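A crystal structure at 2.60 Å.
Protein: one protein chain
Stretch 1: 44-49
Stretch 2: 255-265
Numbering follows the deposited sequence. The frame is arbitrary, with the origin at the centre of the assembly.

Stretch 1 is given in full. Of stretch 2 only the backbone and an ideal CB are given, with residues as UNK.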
# COMPACT_ATOMS: atom_id res chain seq x y z
N LYS A 44 -2.74 -9.64 -9.27
CA LYS A 44 -1.39 -10.05 -8.89
C LYS A 44 -1.13 -9.77 -7.42
O LYS A 44 -0.27 -10.40 -6.80
CB LYS A 44 -0.34 -9.33 -9.74
CG LYS A 44 -0.16 -9.91 -11.13
CD LYS A 44 1.11 -9.36 -11.76
CE LYS A 44 1.31 -9.90 -13.17
NZ LYS A 44 0.14 -9.57 -14.04
N ASN A 45 -1.89 -8.82 -6.87
CA ASN A 45 -1.75 -8.44 -5.46
C ASN A 45 -2.14 -9.62 -4.57
O ASN A 45 -3.23 -10.15 -4.68
CB ASN A 45 -2.63 -7.24 -5.17
CG ASN A 45 -2.43 -6.70 -3.78
OD1 ASN A 45 -1.55 -7.15 -3.04
ND2 ASN A 45 -3.24 -5.73 -3.41
N PRO A 46 -1.24 -10.05 -3.67
CA PRO A 46 -1.56 -11.18 -2.80
C PRO A 46 -2.74 -10.92 -1.88
O PRO A 46 -3.36 -11.85 -1.38
CB PRO A 46 -0.27 -11.40 -2.03
CG PRO A 46 0.30 -10.01 -1.95
CD PRO A 46 0.09 -9.52 -3.36
N TYR A 47 -3.06 -9.65 -1.65
CA TYR A 47 -4.18 -9.38 -0.77
C TYR A 47 -5.51 -9.40 -1.53
O TYR A 47 -6.60 -9.38 -0.94
CB TYR A 47 -3.96 -8.05 -0.02
CG TYR A 47 -2.71 -8.05 0.84
CD1 TYR A 47 -1.81 -6.98 0.79
CD2 TYR A 47 -2.41 -9.13 1.68
CE1 TYR A 47 -0.63 -6.99 1.54
CE2 TYR A 47 -1.23 -9.15 2.44
CZ TYR A 47 -0.35 -8.07 2.36
OH TYR A 47 0.84 -8.08 3.07
N TYR A 48 -5.42 -9.46 -2.86
CA TYR A 48 -6.61 -9.50 -3.72
C TYR A 48 -6.89 -10.92 -4.21
O TYR A 48 -7.67 -11.65 -3.61
CB TYR A 48 -6.42 -8.58 -4.94
CG TYR A 48 -6.44 -7.08 -4.69
CD1 TYR A 48 -5.98 -6.20 -5.67
CD2 TYR A 48 -6.95 -6.53 -3.51
CE1 TYR A 48 -6.02 -4.82 -5.50
CE2 TYR A 48 -6.99 -5.14 -3.32
CZ TYR A 48 -6.52 -4.29 -4.33
OH TYR A 48 -6.57 -2.92 -4.21
N LYS A 49 -6.24 -11.30 -5.32
CA LYS A 49 -6.41 -12.64 -5.91
C LYS A 49 -6.47 -13.67 -4.79
O LYS A 49 -7.07 -14.74 -4.94
CB LYS A 49 -5.26 -12.95 -6.88
CG LYS A 49 -3.87 -13.05 -6.25
CD LYS A 49 -2.76 -13.20 -7.31
CE LYS A 49 -2.82 -14.53 -8.07
NZ LYS A 49 -4.04 -14.72 -8.90
N UNK A 255 -7.91 -0.06 1.77
CA UNK A 255 -8.39 -0.72 3.00
C UNK A 255 -8.05 -2.21 3.14
O UNK A 255 -7.71 -2.68 4.23
CB UNK A 255 -9.91 -0.57 3.08
N UNK A 256 -8.16 -2.95 2.04
CA UNK A 256 -7.84 -4.38 2.08
C UNK A 256 -6.33 -4.62 2.18
O UNK A 256 -5.89 -5.47 2.96
CB UNK A 256 -8.40 -5.08 0.84
N UNK A 257 -5.56 -3.90 1.37
CA UNK A 257 -4.11 -4.05 1.37
C UNK A 257 -3.51 -3.62 2.70
O UNK A 257 -2.57 -4.24 3.21
CB UNK A 257 -3.49 -3.24 0.23
N UNK A 258 -4.06 -2.54 3.25
CA UNK A 258 -3.60 -2.01 4.53
C UNK A 258 -3.81 -3.07 5.61
O UNK A 258 -2.94 -3.28 6.46
CB UNK A 258 -4.33 -0.72 4.89
N UNK A 259 -4.95 -3.75 5.57
CA UNK A 259 -5.22 -4.80 6.55
C UNK A 259 -4.20 -5.92 6.40
O UNK A 259 -3.63 -6.37 7.39
CB UNK A 259 -6.64 -5.34 6.39
N UNK A 260 -3.97 -6.36 5.16
CA UNK A 260 -3.00 -7.41 4.92
C UNK A 260 -1.58 -7.03 5.32
O UNK A 260 -0.82 -7.85 5.85
CB UNK A 260 -3.03 -7.80 3.44
N UNK A 261 -1.22 -5.77 5.05
CA UNK A 261 0.10 -5.25 5.40
C UNK A 261 0.30 -5.14 6.91
O UNK A 261 1.38 -5.44 7.40
CB UNK A 261 0.31 -3.88 4.75
N UNK A 262 -0.74 -4.72 7.63
CA UNK A 262 -0.62 -4.58 9.08
C UNK A 262 -0.50 -5.93 9.73
O UNK A 262 0.11 -6.05 10.79
CB UNK A 262 -1.82 -3.82 9.66
N UNK A 263 -1.07 -6.96 9.11
CA UNK A 263 -0.99 -8.31 9.66
C UNK A 263 0.46 -8.78 9.50
O UNK A 263 1.08 -9.28 10.44
CB UNK A 263 -1.97 -9.26 8.97
N UNK A 264 1.02 -8.59 8.31
CA UNK A 264 2.39 -8.99 8.07
C UNK A 264 3.38 -8.26 8.97
O UNK A 264 4.33 -8.87 9.47
CB UNK A 264 2.75 -8.75 6.60
N UNK A 265 3.17 -6.96 9.16
CA UNK A 265 4.04 -6.14 10.02
C UNK A 265 4.02 -6.72 11.45
O UNK A 265 5.07 -7.02 12.03
CB UNK A 265 3.59 -4.68 10.02

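Stretch 2 is helical throughout, and stretch 1 is an irregular turn that lays the ring of Y47 along it, with N45 and Y48 nearer the helix start. The nearest pair of CA atoms is that of Y47 and position 257, 5.7 Å apart.

At position 255 the ideal CB finds nothing of stretch 1 within 5.5 Å, so this contact sets no demand. A phi of -48° would admit proline, and the deposited residue is P255, which does not touch stretch 1.

Position 256 points its CA-to-CB bond toward stretch 1, with the ideal CB 4.4 Å from Y48 CE2 and 5.0 Å from Y47 O. The space beside two tyrosines suits a medium apolar side chain: valine, isoleucine, leucine or methionine. The residue is I256. Its CG2 lies 4.3 Å from Y47 CB and its CD1 4.3 Å from Y48 CE2, so a branched side chain touches both tyrosines.

Position 257 points sideways, yet its ideal CB is 4.4 Å from N45 ND2 and 4.1 Å from Y47 CD1. An amide donor beside so close a backbone asks for something short carrying an acceptor: serine or threonine, perhaps aspartate, while alanine would fit but leave the donor unanswered. S257 takes the role, in the m rotamer. N45 ND2 donates a hydrogen bond to S257 OG at 3.1 Å. The other end of that amide faces its own turn, where N45 OD1 accepts a weak hydrogen bond from Y47 N at 3.2 Å; one side chain thus braces the turn and ties it to the helix.

Position 258 points away, and stretch 1 cannot choose among helix formers there; it is L258. Position 259 points sideways with nothing of stretch 1 within 5.5 Å of its ideal CB, so a polar or charged residue is as acceptable as any, and E259 leads its end away.

Position 260 is the strictest. CA-to-CB would point toward stretch 1, and the ideal CB falls 2.3 Å from Y47 CD2, a clash. With the tyrosine placed so, only glycine fits, even though phi and psi of -63° and -39° are ordinary helix values. The CA of G260 sits over one face of the Y47 ring, 3.7 Å from its centroid, in a CH-pi contact.

Position 261 points sideways, its ideal CB 4.6 Å from Y47 OH. A slender, flexible chain beside the ring would suit, such as glutamine or methionine. In Q261 the aliphatic part serves, with CG 3.7 Å from Y47 CE1.

Position 262 points away, so stretch 1 sets no preference; it is L262. Position 263 points toward stretch 1 but across open space, where many polar residues would do; E263 remains out of contact.

At position 264 CA-to-CB points toward stretch 1, and the ideal CB is 4.1 Å from Y47 OH. Many side chains could start here if they then turn aside, as the ring of F264 does. Position 265 is out of reach, unconstrained here, and is I265.

Stretch 2 (255-265) PISLEGQLEFI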
# COMPACT_ATOMS: atom_id res chain seq x y z
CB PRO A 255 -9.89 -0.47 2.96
CG PRO A 255 -9.99 0.86 2.27
CD PRO A 255 -9.00 0.71 1.13
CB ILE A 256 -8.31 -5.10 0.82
CG1 ILE A 256 -9.81 -4.89 0.65
CG2 ILE A 256 -7.91 -6.58 0.91
CD1 ILE A 256 -10.36 -5.31 -0.71
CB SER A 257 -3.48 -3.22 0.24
OG SER A 257 -3.75 -3.78 -1.03
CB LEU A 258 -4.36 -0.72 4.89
CG LEU A 258 -4.03 0.53 4.07
CD1 LEU A 258 -4.87 1.71 4.54
CD2 LEU A 258 -2.54 0.85 4.19
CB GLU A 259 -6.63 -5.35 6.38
CG GLU A 259 -7.68 -4.60 7.21
CD GLU A 259 -9.06 -5.24 7.16
OE1 GLU A 259 -9.80 -5.02 6.17
OE2 GLU A 259 -9.39 -5.98 8.10
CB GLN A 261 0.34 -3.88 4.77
CG GLN A 261 0.22 -3.85 3.26
CD GLN A 261 0.39 -2.45 2.70
OE1 GLN A 261 0.40 -2.27 1.48
NE2 GLN A 261 0.52 -1.47 3.58
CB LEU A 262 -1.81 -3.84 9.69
CG LEU A 262 -1.78 -3.67 11.23
CD1 LEU A 262 -0.50 -3.01 11.69
CD2 LEU A 262 -2.97 -2.84 11.67
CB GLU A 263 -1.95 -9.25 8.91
CG GLU A 263 -2.15 -10.63 9.55
CD GLU A 263 -2.96 -11.58 8.65
OE1 GLU A 263 -4.10 -11.22 8.24
OE2 GLU A 263 -2.47 -12.70 8.36
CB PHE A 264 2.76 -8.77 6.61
CG PHE A 264 4.22 -8.90 6.33
CD1 PHE A 264 4.83 -10.14 6.40
CD2 PHE A 264 4.99 -7.79 6.04
CE1 PHE A 264 6.20 -10.26 6.17
CE2 PHE A 264 6.35 -7.91 5.81
CZ PHE A 264 6.95 -9.14 5.87
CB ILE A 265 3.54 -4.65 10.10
CG1 ILE A 265 3.49 -4.01 8.70
CG2 ILE A 265 4.42 -3.87 11.09
CD1 ILE A 265 2.75 -2.67 8.64
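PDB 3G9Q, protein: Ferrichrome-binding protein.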